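Local coordinates for ribosome-inactivating protein 3 (Zea mays, PDB 2PQG) that belongs to the ribosome-inactivating protein family, whose fold joins a mixed beta sheet to a largely helical body, at residues K1-I5 / D25-H29; D32-I36 / A227-A231; G35-P39 / K249-A253; Q38-E44 / V256-N261. One frame throughout, in Å; residues are numbered along the deposited sequence.

Contact 1: K1-I5 / D25-H29; sequences KFTEI and DVIKH
How an edge strand is covered by the helix that follows it can be followed from Phe-2, which opens strand 2-7 in extended conformation (phi/psi -144/138). Its CA-to-CB bond points toward segment 25-29, which takes in the C-terminal part of helix 15-27 and the residues after it, and the CA atoms of Phe-2 and Asp-25 lie 8.6 Å apart. With chi1 in p (65°), the ring reaches three residues, Asp-25, Val-26 and His-29: CE2 is 4.0 Å from Asp-25 CB, CZ presents the ring edge to Val-26 CG2 at 4.2 Å, and CE1 is 4.2 Å from His-29 CD2. The Phe-2 and His-29 planes are tilted by just 20°, but with centroids 5.4 Å apart the rings are slid past each other and barely overlap. This is the first half of a beta-alpha-beta crossover, since strand 2-7 pairs in parallel with strand 51-57 and helix 15-27 lies between them in sequence. Thr-3 points away, so the next inward residue is Glu-4. Its m,m rotamer brings OE2 within 2.7 Å of Asp-25 OD1, so close that one acid probably holds a proton. The other oxygen of Asp-25, OD2, meets Lys-28 NZ at 3.2 Å in a salt bridge.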
loop_
_atom_site.group_PDB
_atom_site.type_symbol
_atom_site.label_atom_id
_atom_site.label_comp_id
_atom_site.label_asym_id
_atom_site.label_seq_id
_atom_site.Cartn_x
_atom_site.Cartn_y
_atom_site.Cartn_z
ATOM N N LYS A 1 -1.422 -12.198 -11.542
ATOM C CA LYS A 1 -1.669 -13.655 -11.755
ATOM C C LYS A 1 -3.118 -13.991 -11.409
ATOM O O LYS A 1 -3.693 -14.914 -11.992
ATOM C CB LYS A 1 -0.701 -14.471 -10.900
ATOM C CG LYS A 1 0.771 -14.254 -11.264
ATOM C CD LYS A 1 1.204 -15.138 -12.418
ATOM C CE LYS A 1 0.779 -16.587 -12.173
ATOM N NZ LYS A 1 1.938 -17.510 -12.051
ATOM N N PHE A 2 -3.700 -13.266 -10.448
ATOM C CA PHE A 2 -5.113 -13.439 -10.104
ATOM C C PHE A 2 -5.673 -12.072 -9.741
ATOM O O PHE A 2 -5.052 -11.271 -9.032
ATOM C CB PHE A 2 -5.324 -14.463 -8.977
ATOM C CG PHE A 2 -4.762 -14.055 -7.684
ATOM C CD1 PHE A 2 -3.419 -14.267 -7.397
ATOM C CD2 PHE A 2 -5.578 -13.467 -6.730
ATOM C CE1 PHE A 2 -2.894 -13.896 -6.163
ATOM C CE2 PHE A 2 -5.066 -13.093 -5.497
ATOM C CZ PHE A 2 -3.720 -13.309 -5.211
ATOM N N THR A 3 -6.885 -11.808 -10.218
ATOM C CA THR A 3 -7.476 -10.477 -10.128
ATOM C C THR A 3 -8.445 -10.349 -8.953
ATOM O O THR A 3 -9.100 -11.318 -8.566
ATOM C CB THR A 3 -8.208 -10.093 -11.427
ATOM O OG1 THR A 3 -7.260 -9.982 -12.497
ATOM C CG2 THR A 3 -8.935 -8.768 -11.260
ATOM N N GLU A 4 -8.527 -9.147 -8.392
ATOM C CA GLU A 4 -9.603 -8.778 -7.482
ATOM C C GLU A 4 -10.180 -7.471 -8.050
ATOM O O GLU A 4 -9.481 -6.707 -8.742
ATOM C CB GLU A 4 -9.123 -8.518 -6.050
ATOM C CG GLU A 4 -8.265 -9.613 -5.475
ATOM C CD GLU A 4 -8.991 -10.934 -5.332
ATOM O OE1 GLU A 4 -10.193 -10.919 -5.000
ATOM O OE2 GLU A 4 -8.348 -11.988 -5.524
ATOM N N ILE A 5 -11.462 -7.223 -7.785
ATOM C CA ILE A 5 -12.135 -6.019 -8.265
ATOM C C ILE A 5 -12.896 -5.333 -7.140
ATOM O O ILE A 5 -13.682 -5.973 -6.438
ATOM C CB ILE A 5 -13.128 -6.335 -9.402
ATOM C CG1 ILE A 5 -12.374 -6.899 -10.612
ATOM C CG2 ILE A 5 -13.886 -5.072 -9.795
ATOM C CD1 ILE A 5 -13.284 -7.382 -11.723
ATOM N N ASP A 25 -8.238 -15.065 -0.898
ATOM C CA ASP A 25 -7.623 -15.539 -2.128
ATOM C C ASP A 25 -6.105 -15.596 -1.988
ATOM O O ASP A 25 -5.445 -16.417 -2.625
ATOM C CB ASP A 25 -8.017 -14.625 -3.287
ATOM C CG ASP A 25 -9.525 -14.579 -3.508
ATOM O OD1 ASP A 25 -9.999 -13.685 -4.244
ATOM O OD2 ASP A 25 -10.238 -15.443 -2.946
ATOM N N VAL A 26 -5.560 -14.721 -1.148
ATOM C CA VAL A 26 -4.119 -14.645 -0.896
ATOM C C VAL A 26 -3.677 -15.782 0.021
ATOM O O VAL A 26 -2.619 -16.378 -0.167
ATOM C CB VAL A 26 -3.740 -13.293 -0.231
ATOM C CG1 VAL A 26 -2.281 -13.310 0.218
ATOM C CG2 VAL A 26 -3.983 -12.151 -1.206
ATOM N N ILE A 27 -4.499 -16.066 1.022
ATOM C CA ILE A 27 -4.222 -17.133 1.972
ATOM C C ILE A 27 -4.224 -18.474 1.230
ATOM O O ILE A 27 -3.634 -19.450 1.695
ATOM C CB ILE A 27 -5.264 -17.115 3.115
ATOM C CG1 ILE A 27 -5.024 -15.883 3.983
ATOM C CG2 ILE A 27 -5.159 -18.367 3.963
ATOM C CD1 ILE A 27 -6.072 -15.667 5.050
ATOM N N LYS A 28 -4.873 -18.517 0.067
ATOM C CA LYS A 28 -4.880 -19.741 -0.717
ATOM C C LYS A 28 -3.445 -20.050 -1.097
ATOM O O LYS A 28 -3.073 -21.210 -1.224
ATOM C CB LYS A 28 -5.722 -19.591 -1.984
ATOM C CG LYS A 28 -7.173 -20.008 -1.808
ATOM C CD LYS A 28 -7.995 -19.687 -3.046
ATOM C CE LYS A 28 -9.474 -19.715 -2.724
ATOM N NZ LYS A 28 -10.195 -18.609 -3.415
ATOM N N HIS A 29 -2.635 -19.010 -1.264
ATOM C CA HIS A 29 -1.240 -19.208 -1.630
ATOM C C HIS A 29 -0.271 -19.091 -0.446
ATOM O O HIS A 29 0.936 -18.938 -0.643
ATOM C CB HIS A 29 -0.854 -18.221 -2.726
ATOM C CG HIS A 29 -1.720 -18.307 -3.946
ATOM N ND1 HIS A 29 -1.429 -19.133 -5.016
ATOM C CD2 HIS A 29 -2.876 -17.679 -4.265
ATOM C CE1 HIS A 29 -2.366 -19.006 -5.936
ATOM N NE2 HIS A 29 -3.258 -18.130 -5.506
#

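Contact 2: D32-I36 / A227-A231; sequences DHKGI and AFEWA
A beta turn can dock on a helix without a single direct hydrogen bond, as helix 220-232 illustrates. Segment 227-231 is helical throughout. Ala-227 offers its carbonyl: O is 3.7 Å from Ile-36 CG1 and accepts from water 1 at 2.4 Å, a short distance, while the same water donates to Gly-35 O at 2.8 Å. Phe-228, chi1 -84° (m), swings its ring toward the turn. Ile-36, with m,t torsions, sets CD1 over the ring face, 3.5 Å from the centroid and 6° off the normal, a CH-pi contact. The edge of Phe-228 in turn points at the face of His-33, with centroids 5.0 Å apart and planes at 50°. The partner is a type II turn from His-33 to Ile-36, closed by Ile-36 N to His-33 O at 3.2 Å, and it belongs to the long connection between helix 15-27 and strand 51-57. Trp-230 turns its indole away. Ala-231 points toward the turn, its CA 4.1 Å from that of Gly-35, and its CB lies 3.7 Å from both Lys-34 O and Ile-36 CG1. Gly-35 is required twice over: its phi/psi of 87/-4 suits glycine, and a CB there would clash with Ala-231 CA.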
loop_
_atom_site.group_PDB
_atom_site.type_symbol
_atom_site.label_atom_id
_atom_site.label_comp_id
_atom_site.label_asym_id
_atom_site.label_seq_id
_atom_site.Cartn_x
_atom_site.Cartn_y
_atom_site.Cartn_z
ATOM N N ASP A 32 0.815 -22.719 6.474
ATOM C CA ASP A 32 0.486 -22.699 7.886
ATOM C C ASP A 32 1.719 -23.142 8.665
ATOM O O ASP A 32 2.124 -24.298 8.586
ATOM C CB ASP A 32 -0.695 -23.630 8.167
ATOM C CG ASP A 32 -1.160 -23.566 9.614
ATOM O OD1 ASP A 32 -2.150 -24.248 9.960
ATOM O OD2 ASP A 32 -0.536 -22.836 10.412
ATOM N N HIS A 33 2.331 -22.208 9.390
ATOM C CA HIS A 33 3.513 -22.504 10.196
ATOM C C HIS A 33 3.048 -22.721 11.635
ATOM O O HIS A 33 2.247 -21.941 12.158
ATOM C CB HIS A 33 4.498 -21.335 10.150
ATOM C CG HIS A 33 5.900 -21.696 10.554
ATOM N ND1 HIS A 33 6.871 -22.033 9.642
ATOM C CD2 HIS A 33 6.491 -21.743 11.774
ATOM C CE1 HIS A 33 8.011 -22.272 10.279
ATOM N NE2 HIS A 33 7.805 -22.102 11.570
ATOM N N LYS A 34 3.542 -23.782 12.268
ATOM C CA LYS A 34 3.172 -24.093 13.647
ATOM C C LYS A 34 3.681 -22.981 14.570
ATOM O O LYS A 34 4.825 -22.538 14.443
ATOM C CB LYS A 34 3.782 -25.440 14.059
ATOM C CG LYS A 34 3.381 -25.919 15.450
ATOM C CD LYS A 34 4.409 -26.886 16.036
ATOM C CE LYS A 34 4.154 -28.330 15.631
ATOM N NZ LYS A 34 4.132 -28.519 14.157
ATOM N N GLY A 35 2.834 -22.525 15.487
ATOM C CA GLY A 35 3.252 -21.477 16.401
ATOM C C GLY A 35 3.042 -20.072 15.873
ATOM O O GLY A 35 3.285 -19.097 16.580
ATOM N N ILE A 36 2.593 -19.968 14.628
ATOM C CA ILE A 36 2.342 -18.676 14.002
ATOM C C ILE A 36 0.861 -18.591 13.614
ATOM O O ILE A 36 0.426 -19.228 12.653
ATOM C CB ILE A 36 3.223 -18.492 12.735
ATOM C CG1 ILE A 36 4.700 -18.626 13.110
ATOM C CG2 ILE A 36 2.985 -17.123 12.117
ATOM C CD1 ILE A 36 5.672 -18.350 11.964
ATOM N N ALA A 227 7.186 -12.803 14.809
ATOM C CA ALA A 227 6.152 -13.819 14.667
ATOM C C ALA A 227 6.815 -15.187 14.664
ATOM O O ALA A 227 6.346 -16.122 15.319
ATOM C CB ALA A 227 5.375 -13.604 13.381
ATOM N N PHE A 228 7.918 -15.290 13.927
ATOM C CA PHE A 228 8.670 -16.538 13.834
ATOM C C PHE A 228 9.428 -16.859 15.126
ATOM O O PHE A 228 9.532 -18.024 15.517
ATOM C CB PHE A 228 9.651 -16.487 12.659
ATOM C CG PHE A 228 9.031 -16.849 11.334
ATOM C CD1 PHE A 228 8.146 -15.984 10.690
ATOM C CD2 PHE A 228 9.330 -18.069 10.732
ATOM C CE1 PHE A 228 7.566 -16.334 9.471
ATOM C CE2 PHE A 228 8.754 -18.427 9.516
ATOM C CZ PHE A 228 7.874 -17.558 8.882
ATOM N N GLU A 229 9.957 -15.829 15.784
ATOM C CA GLU A 229 10.674 -16.034 17.036
ATOM C C GLU A 229 9.725 -16.546 18.119
ATOM O O GLU A 229 10.112 -17.371 18.947
ATOM C CB GLU A 229 11.323 -14.734 17.517
ATOM C CG GLU A 229 11.894 -14.846 18.929
ATOM C CD GLU A 229 12.639 -13.606 19.387
ATOM O OE1 GLU A 229 12.968 -13.536 20.593
ATOM O OE2 GLU A 229 12.901 -12.709 18.550
ATOM N N TRP A 230 8.490 -16.043 18.114
ATOM C CA TRP A 230 7.499 -16.451 19.099
ATOM C C TRP A 230 6.972 -17.840 18.804
ATOM O O TRP A 230 6.351 -18.480 19.661
ATOM C CB TRP A 230 6.356 -15.427 19.182
ATOM C CG TRP A 230 6.668 -14.283 20.105
ATOM C CD1 TRP A 230 7.327 -14.345 21.301
ATOM C CD2 TRP A 230 6.298 -12.913 19.923
ATOM N NE1 TRP A 230 7.389 -13.097 21.875
ATOM C CE2 TRP A 230 6.767 -12.198 21.050
ATOM C CE3 TRP A 230 5.613 -12.220 18.918
ATOM C CZ2 TRP A 230 6.574 -10.825 21.199
ATOM C CZ3 TRP A 230 5.422 -10.850 19.070
ATOM C CH2 TRP A 230 5.903 -10.169 20.204
ATOM N N ALA A 231 7.204 -18.302 17.580
ATOM C CA ALA A 231 6.814 -19.653 17.188
ATOM C C ALA A 231 7.761 -20.603 17.963
ATOM O O ALA A 231 7.351 -21.664 18.436
ATOM C CB ALA A 231 7.019 -19.854 15.697
HETATM O O HOH W 1 4.234 -16.499 16.491
#

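Contact 3: G35-P39 / K249-A253; sequences GIFQP and KNEAA
Packing of an irregular loop on a short helix, here helix 249-252 in the C-terminal part of this ribosome-inactivating protein, shows how much can rest on side-chain torsions. The nearest backbones, at Phe-37 and Ala-253, stay 6.8 Å apart CA to CA, so side chains fill the gap. Phe-37 points toward the helix; with chi1 -68° (m) and chi2 152° its ring edge meets Ala-253 CB, 3.8 Å from CD1, while CE1 lies 3.4 Å from Lys-249 CD. Lys-249 is folded rather than extended: chi1 is p (80°), chi2 lies between wells at 149°, and chi3 and chi4 are both p (54° and 61°). This curl carries its aliphatic stem past the Phe-37 ring and sends NZ to a hydrogen bond with the carbonyl of Trp-230 in helix 220-232. Gln-38, chi1 m and chi2 89°, bends its amide inward, with NE2 3.5 Å from Ala-253 CA, and donates to Val-256 O. At the Gly-35 end of the loop, Lys-249 CE comes to 3.2 Å from Gly-35 O.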
loop_
_atom_site.group_PDB
_atom_site.type_symbol
_atom_site.label_atom_id
_atom_site.label_comp_id
_atom_site.label_asym_id
_atom_site.label_seq_id
_atom_site.Cartn_x
_atom_site.Cartn_y
_atom_site.Cartn_z
ATOM N N GLY A 35 2.834 -22.525 15.487
ATOM C CA GLY A 35 3.252 -21.477 16.401
ATOM C C GLY A 35 3.042 -20.072 15.873
ATOM O O GLY A 35 3.285 -19.097 16.580
ATOM N N ILE A 36 2.593 -19.968 14.628
ATOM C CA ILE A 36 2.342 -18.676 14.002
ATOM C C ILE A 36 0.861 -18.591 13.614
ATOM O O ILE A 36 0.426 -19.228 12.653
ATOM C CB ILE A 36 3.223 -18.492 12.735
ATOM C CG1 ILE A 36 4.700 -18.626 13.110
ATOM C CG2 ILE A 36 2.985 -17.123 12.117
ATOM C CD1 ILE A 36 5.672 -18.350 11.964
ATOM N N PHE A 37 0.090 -17.812 14.371
ATOM C CA PHE A 37 -1.335 -17.651 14.106
ATOM C C PHE A 37 -1.619 -17.196 12.674
ATOM O O PHE A 37 -2.453 -17.782 11.993
ATOM C CB PHE A 37 -1.946 -16.644 15.085
ATOM C CG PHE A 37 -1.987 -17.120 16.513
ATOM C CD1 PHE A 37 -1.943 -16.199 17.562
ATOM C CD2 PHE A 37 -2.090 -18.479 16.815
ATOM C CE1 PHE A 37 -1.999 -16.622 18.894
ATOM C CE2 PHE A 37 -2.148 -18.916 18.144
ATOM C CZ PHE A 37 -2.102 -17.983 19.185
ATOM N N GLN A 38 -0.924 -16.158 12.214
ATOM C CA GLN A 38 -1.138 -15.637 10.868
ATOM C C GLN A 38 -0.548 -16.489 9.760
ATOM O O GLN A 38 0.466 -17.155 9.945
ATOM C CB GLN A 38 -0.530 -14.239 10.718
ATOM C CG GLN A 38 -0.963 -13.226 11.748
ATOM C CD GLN A 38 -0.083 -13.234 12.978
ATOM O OE1 GLN A 38 0.739 -14.135 13.167
ATOM N NE2 GLN A 38 -0.256 -12.231 13.831
ATOM N N PRO A 39 -1.195 -16.488 8.586
ATOM C CA PRO A 39 -0.703 -17.254 7.444
ATOM C C PRO A 39 0.627 -16.642 7.017
ATOM O O PRO A 39 0.820 -15.431 7.130
ATOM C CB PRO A 39 -1.787 -17.037 6.396
ATOM C CG PRO A 39 -3.013 -16.982 7.212
ATOM C CD PRO A 39 -2.603 -16.105 8.379
ATOM N N LYS A 249 2.799 -12.581 21.349
ATOM C CA LYS A 249 2.145 -12.998 20.116
ATOM C C LYS A 249 0.658 -12.720 20.107
ATOM O O LYS A 249 0.069 -12.511 19.045
ATOM C CB LYS A 249 2.407 -14.486 19.808
ATOM C CG LYS A 249 1.556 -15.490 20.573
ATOM C CD LYS A 249 1.280 -16.780 19.765
ATOM C CE LYS A 249 2.545 -17.477 19.247
ATOM N NZ LYS A 249 3.488 -17.936 20.315
ATOM N N ASN A 250 0.053 -12.694 21.288
ATOM C CA ASN A 250 -1.375 -12.435 21.402
ATOM C C ASN A 250 -1.790 -11.039 20.936
ATOM O O ASN A 250 -2.803 -10.890 20.244
ATOM C CB ASN A 250 -1.833 -12.661 22.842
ATOM C CG ASN A 250 -1.990 -14.129 23.174
ATOM O OD1 ASN A 250 -1.080 -14.928 22.961
ATOM N ND2 ASN A 250 -3.149 -14.492 23.700
ATOM N N GLU A 251 -1.024 -10.019 21.321
ATOM C CA GLU A 251 -1.330 -8.657 20.900
ATOM C C GLU A 251 -0.966 -8.553 19.420
ATOM O O GLU A 251 -1.638 -7.874 18.642
ATOM C CB GLU A 251 -0.517 -7.642 21.701
ATOM C CG GLU A 251 -0.666 -7.766 23.204
ATOM C CD GLU A 251 -0.240 -6.502 23.939
ATOM O OE1 GLU A 251 0.659 -5.787 23.431
ATOM O OE2 GLU A 251 -0.794 -6.234 25.030
ATOM N N ALA A 252 0.101 -9.246 19.042
ATOM C CA ALA A 252 0.561 -9.248 17.668
ATOM C C ALA A 252 -0.530 -9.798 16.751
ATOM O O ALA A 252 -0.641 -9.382 15.596
ATOM C CB ALA A 252 1.829 -10.081 17.542
ATOM N N ALA A 253 -1.337 -10.723 17.267
ATOM C CA ALA A 253 -2.408 -11.315 16.476
ATOM C C ALA A 253 -3.541 -10.315 16.238
ATOM O O ALA A 253 -4.382 -10.494 15.352
ATOM C CB ALA A 253 -2.944 -12.564 17.168
#

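Contact 4: Q38-E44 / V256-N261; sequences QPVLPPE and VALVKN
Two valines with their CA atoms 5.2 Å apart form the apolar centre: Val-40 (chi1 t) and Val-259 (chi1 m) meet CG2 to CG2 at 4.0 Å, and Val-40 also rests against Phe-228 of helix 220-232. A second apolar cluster gathers around Leu-258, whose CD2 lies 3.8 Å from Pro-39 CB and whose CD1 lies 4.1 Å from Leu-41 CD2; both leucines are m,t, and Ile-27 of helix 15-27 packs on Leu-258. Val-40 and Val-259 are extended (phi/psi -100/122 and -100/150), while Ala-257 (psi -38) breaks the extended run; end to end the segments diverge by 42°. Val-259 bonds on both sides of Val-40, its N donating to Pro-39 O at 3.2 Å and its O accepting from Leu-41 N at 3.1 Å. Further out, side chains replace backbone donors. Gln-38 NE2 reaches Val-256 O at 3.1 Å, and Asn-261 ND2 reaches Leu-41 O at 3.0 Å. Water 2 links Pro-42 O (2.9 Å) to Asn-261 N (3.0 Å). At the exposed end Lys-260 brings NZ 3.4 Å from Glu-44 OE1, a salt bridge whose hydrogen bond is weak. The pattern is that of an isolated parallel beta bridge, here joining two irregular segments far apart in sequence.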
loop_
_atom_site.group_PDB
_atom_site.type_symbol
_atom_site.label_atom_id
_atom_site.label_comp_id
_atom_site.label_asym_id
_atom_site.label_seq_id
_atom_site.Cartn_x
_atom_site.Cartn_y
_atom_site.Cartn_z
ATOM N N GLN A 38 -0.924 -16.158 12.214
ATOM C CA GLN A 38 -1.138 -15.637 10.868
ATOM C C GLN A 38 -0.548 -16.489 9.760
ATOM O O GLN A 38 0.466 -17.155 9.945
ATOM C CB GLN A 38 -0.530 -14.239 10.718
ATOM C CG GLN A 38 -0.963 -13.226 11.748
ATOM C CD GLN A 38 -0.083 -13.234 12.978
ATOM O OE1 GLN A 38 0.739 -14.135 13.167
ATOM N NE2 GLN A 38 -0.256 -12.231 13.831
ATOM N N PRO A 39 -1.195 -16.488 8.586
ATOM C CA PRO A 39 -0.703 -17.254 7.444
ATOM C C PRO A 39 0.627 -16.642 7.017
ATOM O O PRO A 39 0.820 -15.431 7.130
ATOM C CB PRO A 39 -1.787 -17.037 6.396
ATOM C CG PRO A 39 -3.013 -16.982 7.212
ATOM C CD PRO A 39 -2.603 -16.105 8.379
ATOM N N VAL A 40 1.532 -17.480 6.522
ATOM C CA VAL A 40 2.845 -17.032 6.075
ATOM C C VAL A 40 2.840 -16.890 4.555
ATOM O O VAL A 40 2.569 -17.860 3.836
ATOM C CB VAL A 40 3.929 -18.044 6.480
ATOM C CG1 VAL A 40 5.309 -17.471 6.202
ATOM C CG2 VAL A 40 3.778 -18.393 7.942
ATOM N N LEU A 41 3.141 -15.685 4.073
ATOM C CA LEU A 41 3.158 -15.404 2.642
ATOM C C LEU A 41 4.246 -16.184 1.913
ATOM O O LEU A 41 5.176 -16.695 2.536
ATOM C CB LEU A 41 3.359 -13.907 2.409
ATOM C CG LEU A 41 2.237 -13.018 2.939
ATOM C CD1 LEU A 41 2.650 -11.566 2.820
ATOM C CD2 LEU A 41 0.961 -13.273 2.172
ATOM N N PRO A 42 4.136 -16.295 0.576
ATOM C CA PRO A 42 5.141 -17.023 -0.205
ATOM C C PRO A 42 6.522 -16.404 -0.000
ATOM O O PRO A 42 6.640 -15.194 0.184
ATOM C CB PRO A 42 4.649 -16.848 -1.639
ATOM C CG PRO A 42 3.158 -16.701 -1.478
ATOM C CD PRO A 42 3.047 -15.803 -0.291
ATOM N N PRO A 43 7.588 -17.224 -0.025
ATOM C CA PRO A 43 8.941 -16.689 0.162
ATOM C C PRO A 43 9.301 -15.671 -0.905
ATOM O O PRO A 43 8.959 -15.832 -2.078
ATOM C CB PRO A 43 9.821 -17.936 0.102
ATOM C CG PRO A 43 9.034 -18.861 -0.777
ATOM C CD PRO A 43 7.632 -18.677 -0.258
ATOM N N GLU A 44 10.000 -14.622 -0.489
ATOM C CA GLU A 44 10.390 -13.568 -1.403
ATOM C C GLU A 44 11.512 -13.991 -2.339
ATOM O O GLU A 44 12.392 -14.759 -1.963
ATOM C CB GLU A 44 10.801 -12.329 -0.608
ATOM C CG GLU A 44 11.048 -11.111 -1.477
ATOM C CD GLU A 44 10.870 -9.818 -0.722
ATOM O OE1 GLU A 44 9.828 -9.675 -0.043
ATOM O OE2 GLU A 44 11.762 -8.945 -0.819
ATOM N N VAL A 256 -1.157 -7.731 13.068
ATOM C CA VAL A 256 -0.769 -8.204 11.745
ATOM C C VAL A 256 -1.658 -9.375 11.352
ATOM O O VAL A 256 -1.968 -10.243 12.168
ATOM C CB VAL A 256 0.705 -8.657 11.684
ATOM C CG1 VAL A 256 1.610 -7.444 11.569
ATOM C CG2 VAL A 256 1.048 -9.462 12.921
ATOM N N ALA A 257 -2.079 -9.386 10.092
ATOM C CA ALA A 257 -2.944 -10.440 9.578
ATOM C C ALA A 257 -2.128 -11.450 8.789
ATOM O O ALA A 257 -2.387 -12.645 8.858
ATOM C CB ALA A 257 -4.043 -9.836 8.695
ATOM N N LEU A 258 -1.135 -10.969 8.049
ATOM C CA LEU A 258 -0.283 -11.845 7.256
ATOM C C LEU A 258 1.193 -11.521 7.492
ATOM O O LEU A 258 1.613 -10.368 7.356
ATOM C CB LEU A 258 -0.608 -11.685 5.773
ATOM C CG LEU A 258 -2.048 -11.967 5.338
ATOM C CD1 LEU A 258 -2.253 -11.424 3.927
ATOM C CD2 LEU A 258 -2.341 -13.459 5.406
ATOM N N VAL A 259 1.985 -12.537 7.833
ATOM C CA VAL A 259 3.399 -12.305 8.082
ATOM C C VAL A 259 4.309 -12.663 6.930
ATOM O O VAL A 259 4.036 -13.567 6.140
ATOM C CB VAL A 259 3.902 -13.058 9.323
ATOM C CG1 VAL A 259 3.142 -12.594 10.542
ATOM C CG2 VAL A 259 3.770 -14.552 9.121
ATOM N N LYS A 260 5.409 -11.925 6.869
ATOM C CA LYS A 260 6.434 -12.095 5.860
ATOM C C LYS A 260 7.231 -13.372 6.151
ATOM O O LYS A 260 7.755 -13.560 7.260
ATOM C CB LYS A 260 7.339 -10.875 5.897
ATOM C CG LYS A 260 8.333 -10.779 4.782
ATOM C CD LYS A 260 8.857 -9.360 4.740
ATOM C CE LYS A 260 9.916 -9.177 3.683
ATOM N NZ LYS A 260 10.371 -10.490 3.167
ATOM N N ASN A 261 7.299 -14.244 5.148
ATOM C CA ASN A 261 8.004 -15.512 5.261
ATOM C C ASN A 261 9.489 -15.324 5.517
ATOM O O ASN A 261 10.194 -14.714 4.707
ATOM C CB ASN A 261 7.844 -16.330 3.981
ATOM C CG ASN A 261 8.048 -17.827 4.208
ATOM O OD1 ASN A 261 8.852 -18.251 5.051
ATOM N ND2 ASN A 261 7.323 -18.636 3.440
HETATM O O HOH W 2 7.572 -13.461 2.286
#

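In the fold
Taken together, contacts 2, 3 and 4 illustrate how one long connection, between helix 15-27 and strand 51-57, can tie distant parts of a chain together. None of the four contacts is wholly buried. Contact 3 is a surface contact, while contacts 1, 2 and 4 are partly buried. Contact 1 stands apart at the edge of the sheet and brings acids close together, yet its Val-26 packs on Leu-41 of contact 4. Contacts 2 and 3, with centres about 7 Å apart, share Gly-35 and Ile-36 and are joined by Lys-249 and Trp-230; contact 2 relies on rings and one bridging water, contact 3 on a ring against a lysine stem. Contact 4 shares Gln-38 and Pro-39 with contact 3, buries the most surface and alone pairs backbone with backbone across its segments.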